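Side-chain contacts in extracellular endo-alpha-(1->5)-L-arabinanase 1 (Bacillus subtilis, PDB 1UV4), which hydrolyses internal alpha-(1->5)-L-arabinofuranosidic linkages in linear and branched arabinan, helping to degrade plant cell walls, and binds calcium: residues G95-A100 with S150-I155; S60-Y65 with L87-S92. All blocks are in the same frame, centred on the assembly; numbering follows the deposited sequence.

Contact 1: G95-A100 with S150-I155; sequences GSNTSA and SFWSGI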
# COMPACT_ATOMS: atom_id res chain seq x y z
N GLY A 95 1.36 -9.09 13.61
CA GLY A 95 2.43 -10.08 13.60
C GLY A 95 2.12 -11.38 12.87
O GLY A 95 3.00 -12.18 12.68
N SER A 96 0.88 -11.62 12.49
CA SER A 96 0.46 -12.92 12.00
C SER A 96 0.49 -13.00 10.48
O SER A 96 0.13 -12.03 9.79
CB SER A 96 -0.97 -13.19 12.47
OG SER A 96 -1.40 -14.49 12.05
N ASN A 97 0.81 -14.15 9.91
CA ASN A 97 0.51 -14.30 8.47
C ASN A 97 -0.74 -15.08 8.16
O ASN A 97 -0.93 -15.51 7.01
CB ASN A 97 1.71 -14.81 7.64
CG ASN A 97 1.98 -16.26 7.82
OD1 ASN A 97 1.65 -16.88 8.85
ND2 ASN A 97 2.62 -16.85 6.80
N THR A 98 -1.64 -15.18 9.14
CA THR A 98 -3.00 -15.58 8.86
C THR A 98 -3.80 -14.30 8.61
O THR A 98 -4.16 -13.58 9.54
CB THR A 98 -3.55 -16.39 9.99
OG1 THR A 98 -2.74 -17.57 10.15
CG2 THR A 98 -4.94 -16.90 9.65
N SER A 99 -4.05 -14.04 7.33
CA SER A 99 -4.53 -12.76 6.84
C SER A 99 -5.33 -12.91 5.57
O SER A 99 -5.28 -13.93 4.91
CB SER A 99 -3.36 -11.81 6.55
OG SER A 99 -2.47 -11.67 7.63
N ALA A 100 -6.09 -11.87 5.23
CA ALA A 100 -6.82 -11.89 3.96
C ALA A 100 -6.90 -10.51 3.38
O ALA A 100 -6.94 -9.52 4.10
CB ALA A 100 -8.22 -12.43 4.13
N SER A 150 4.14 -8.59 3.06
CA SER A 150 4.79 -8.08 4.24
C SER A 150 5.49 -9.23 4.94
O SER A 150 4.83 -10.19 5.37
CB SER A 150 3.76 -7.49 5.18
OG SER A 150 4.36 -6.99 6.36
N PHE A 151 6.80 -9.13 5.06
CA PHE A 151 7.62 -10.11 5.80
C PHE A 151 7.55 -11.49 5.16
O PHE A 151 7.11 -11.63 4.01
CB PHE A 151 7.31 -10.08 7.32
CG PHE A 151 8.02 -8.98 8.04
CD1 PHE A 151 7.54 -7.69 8.02
CD2 PHE A 151 9.24 -9.23 8.66
CE1 PHE A 151 8.22 -6.69 8.70
CE2 PHE A 151 9.93 -8.21 9.34
CZ PHE A 151 9.42 -6.94 9.35
N TRP A 152 8.10 -12.48 5.83
CA TRP A 152 8.27 -13.81 5.24
C TRP A 152 9.02 -13.69 3.91
O TRP A 152 10.05 -13.00 3.93
CB TRP A 152 6.97 -14.58 5.20
CG TRP A 152 6.45 -14.95 6.58
CD1 TRP A 152 6.72 -16.09 7.29
CD2 TRP A 152 5.64 -14.14 7.45
NE1 TRP A 152 6.10 -16.05 8.53
CE2 TRP A 152 5.41 -14.87 8.62
CE3 TRP A 152 5.03 -12.87 7.33
CZ2 TRP A 152 4.64 -14.39 9.69
CZ3 TRP A 152 4.30 -12.39 8.39
CH2 TRP A 152 4.09 -13.14 9.54
N SER A 153 8.58 -14.31 2.82
CA SER A 153 9.37 -14.30 1.57
C SER A 153 9.06 -13.03 0.74
O SER A 153 9.58 -12.92 -0.39
CB SER A 153 9.15 -15.57 0.74
OG SER A 153 7.88 -15.63 0.14
N GLY A 154 8.28 -12.08 1.29
CA GLY A 154 8.18 -10.75 0.70
C GLY A 154 6.99 -10.45 -0.18
O GLY A 154 5.88 -10.86 0.05
N ILE A 155 7.27 -9.72 -1.25
CA ILE A 155 6.28 -9.16 -2.15
C ILE A 155 5.94 -10.07 -3.31
O ILE A 155 6.81 -10.61 -3.99
CB ILE A 155 6.78 -7.82 -2.69
CG1 ILE A 155 7.25 -6.95 -1.50
CG2 ILE A 155 5.70 -7.10 -3.50
CD1 ILE A 155 6.28 -6.65 -0.45
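N97 lies against one face of the W152 indole. Its CB sits over the six-membered ring, 3.5 Å from the centroid of that ring of W152 and 11° off the normal, which makes a CH-pi contact. The nearest ring atoms to CB are CH2 and CZ2. A chi1 of 75° sets CG of N97 between its backbone N and carbonyl carbon and directs the amide along the indole. CG of N97 is 3.8 Å from CE2 of W152, one of the two atoms shared by the rings. OD1 approaches CZ2, while ND2 of N97 ends 3.9 Å from CE2 of W152, with NE1 close by. The amide lies stacked on the indole, its plane 12° from the ring plane. It makes no hydrogen bond to the indole. ND2 of N97 donates instead to the backbone O of Y129, which helps to fix the rotation of the amide over the ring.

The outer rim of the indole meets backbone. CH2 of W152 is 3.5 Å from O of G95, which lies at the ring edge, and also 3.5 Å from N of N97. An ST turn shapes the chain here: S96 OG accepts from N of T98. W152 stands in a type II' turn from F151 to G154. G95 and S150 to W152 probably bind substrate, as in related enzymes, so this pairing of loops probably forms part of the arabinan-binding surface of the GH43 beta-propeller.

Contact 2: S60-Y65 with L87-S92; sequences SWWSNY and LYYSVS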
# COMPACT_ATOMS: atom_id res chain seq x y z
N SER A 60 -19.10 -10.32 7.66
CA SER A 60 -19.20 -11.63 8.30
C SER A 60 -18.20 -12.65 7.79
O SER A 60 -17.74 -13.51 8.55
CB SER A 60 -20.61 -12.20 8.20
OG SER A 60 -20.96 -12.46 6.87
N TRP A 61 -17.79 -12.56 6.52
CA TRP A 61 -16.93 -13.62 5.96
C TRP A 61 -15.50 -13.57 6.47
O TRP A 61 -14.76 -14.55 6.40
CB TRP A 61 -16.93 -13.58 4.41
CG TRP A 61 -16.37 -12.36 3.75
CD1 TRP A 61 -17.13 -11.33 3.20
CD2 TRP A 61 -15.03 -12.09 3.40
NE1 TRP A 61 -16.30 -10.42 2.60
CE2 TRP A 61 -15.01 -10.85 2.70
CE3 TRP A 61 -13.82 -12.73 3.64
CZ2 TRP A 61 -13.84 -10.26 2.29
CZ3 TRP A 61 -12.64 -12.14 3.19
CH2 TRP A 61 -12.66 -10.92 2.53
N TRP A 62 -15.10 -12.43 7.02
CA TRP A 62 -13.70 -12.25 7.46
C TRP A 62 -13.29 -13.31 8.48
O TRP A 62 -12.19 -13.82 8.40
CB TRP A 62 -13.52 -10.88 8.08
CG TRP A 62 -13.62 -9.73 7.15
CD1 TRP A 62 -13.58 -9.73 5.78
CD2 TRP A 62 -13.78 -8.38 7.54
NE1 TRP A 62 -13.68 -8.44 5.31
CE2 TRP A 62 -13.79 -7.58 6.37
CE3 TRP A 62 -13.87 -7.73 8.78
CZ2 TRP A 62 -13.92 -6.20 6.40
CZ3 TRP A 62 -13.99 -6.36 8.80
CH2 TRP A 62 -14.06 -5.61 7.62
N SER A 63 -14.21 -13.70 9.37
CA SER A 63 -13.84 -14.66 10.42
C SER A 63 -13.60 -16.09 9.89
O SER A 63 -13.00 -16.92 10.58
CB SER A 63 -14.87 -14.64 11.57
OG SER A 63 -16.08 -15.17 11.15
N ASN A 64 -14.06 -16.37 8.68
CA ASN A 64 -13.84 -17.66 8.05
C ASN A 64 -12.40 -17.86 7.62
O ASN A 64 -11.98 -19.00 7.40
CB ASN A 64 -14.71 -17.85 6.80
CG ASN A 64 -16.20 -17.76 7.10
OD1 ASN A 64 -16.62 -18.00 8.24
ND2 ASN A 64 -16.99 -17.44 6.08
N TYR A 65 -11.68 -16.76 7.42
CA TYR A 65 -10.29 -16.79 6.95
C TYR A 65 -9.30 -16.28 7.99
O TYR A 65 -8.14 -16.75 8.06
CB TYR A 65 -10.14 -16.03 5.63
CG TYR A 65 -10.95 -16.62 4.54
CD1 TYR A 65 -10.67 -17.87 4.04
CD2 TYR A 65 -12.09 -15.97 4.06
CE1 TYR A 65 -11.45 -18.45 3.06
CE2 TYR A 65 -12.87 -16.53 3.08
CZ TYR A 65 -12.56 -17.78 2.61
OH TYR A 65 -13.32 -18.30 1.64
N LEU A 87 -11.60 -0.84 -3.91
CA LEU A 87 -10.97 -0.66 -2.63
C LEU A 87 -10.48 -2.02 -2.14
O LEU A 87 -11.32 -2.86 -1.78
CB LEU A 87 -11.99 -0.05 -1.62
CG LEU A 87 -11.50 0.11 -0.17
CD1 LEU A 87 -10.28 1.01 -0.12
CD2 LEU A 87 -12.59 0.67 0.74
N TYR A 88 -9.17 -2.27 -2.22
CA TYR A 88 -8.57 -3.47 -1.66
C TYR A 88 -8.15 -3.11 -0.23
O TYR A 88 -7.73 -1.98 0.05
CB TYR A 88 -7.38 -3.95 -2.48
CG TYR A 88 -7.77 -4.48 -3.85
CD1 TYR A 88 -7.91 -3.63 -4.93
CD2 TYR A 88 -7.99 -5.82 -4.07
CE1 TYR A 88 -8.28 -4.10 -6.18
CE2 TYR A 88 -8.33 -6.29 -5.32
CZ TYR A 88 -8.52 -5.43 -6.36
OH TYR A 88 -8.86 -5.91 -7.58
N TYR A 89 -8.19 -4.06 0.70
CA TYR A 89 -7.85 -3.77 2.09
C TYR A 89 -7.41 -5.08 2.76
O TYR A 89 -7.67 -6.16 2.23
CB TYR A 89 -9.03 -3.11 2.82
CG TYR A 89 -10.21 -4.02 2.85
CD1 TYR A 89 -11.12 -4.06 1.80
CD2 TYR A 89 -10.38 -4.92 3.88
CE1 TYR A 89 -12.16 -4.95 1.80
CE2 TYR A 89 -11.38 -5.79 3.90
CZ TYR A 89 -12.30 -5.83 2.85
OH TYR A 89 -13.35 -6.74 2.87
N SER A 90 -6.86 -4.98 3.97
CA SER A 90 -6.27 -6.12 4.65
C SER A 90 -7.03 -6.42 5.94
O SER A 90 -7.38 -5.51 6.71
CB SER A 90 -4.79 -5.88 5.05
OG SER A 90 -4.09 -5.19 4.05
N VAL A 91 -7.29 -7.71 6.18
CA VAL A 91 -7.86 -8.19 7.43
C VAL A 91 -6.79 -9.08 8.09
O VAL A 91 -6.37 -10.03 7.49
CB VAL A 91 -9.11 -9.05 7.12
CG1 VAL A 91 -9.68 -9.60 8.39
CG2 VAL A 91 -10.13 -8.27 6.31
N SER A 92 -6.36 -8.76 9.30
CA SER A 92 -5.25 -9.52 9.88
C SER A 92 -5.20 -9.28 11.36
O SER A 92 -6.11 -8.69 11.95
CB SER A 92 -3.98 -9.05 9.17
OG SER A 92 -2.84 -9.80 9.54
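NE1 of W62 donates a hydrogen bond to OH of Y89, 3.0 Å long with an N-H...O angle of 151°. The hydroxyl lies close to the indole plane, at the ring edge. The two rings meet rim to rim with their planes 61° apart, and CZ2 of W62 touches CE2 of Y89 at 3.6 Å. V91 approaches over an indole face. Its CG2 stands almost directly above the five-membered ring of W62, 3.6 Å from the centroid, a close CH-pi contact. The chi1 of V91, 178°, turns CG2 anti to the carbonyl carbon and CG1 anti to the backbone N; CG1 reaches the CB and CG of W62. CZ2 of W61 also comes to 3.6 Å from OH of Y89.

Y89 and V91 are on strand 84-91, the second strand of a four-stranded antiparallel blade of the beta-propeller, between strands 74-81 and 99-106. The loop between strands 49-54 and 74-81 brings the tryptophans to this blade. Within that loop, CD1 of W62 lies over the W61 ring. Farther out, F55 and Y69 each meet the W62 ring edge to face, and F55 also meets the Y89 ring. D116 accepts a hydrogen bond from NE1 of W61.

How the contacts relate
From the N terminus, the chain leaves strand 49-54 and enters the loop of 60-65. It then forms strands 74-81 and 84-91, where contact 2 closes a stretch of 21 intervening residues that includes strand 74-81. Contact 1 opens just afterwards at 95-100 and closes at 150-155, after strands 99-106, 115-123, 135-138 and 144-148. The two closures are in series and neither nest nor cross. Contact 2 ties an inter-blade loop to its following blade; contact 1 joins that blade to the next. They meet where strands 84-91 and 99-106 pair: A100 O with V91 N, and S99 OG with S92 OG, are probable hydrogen bonds.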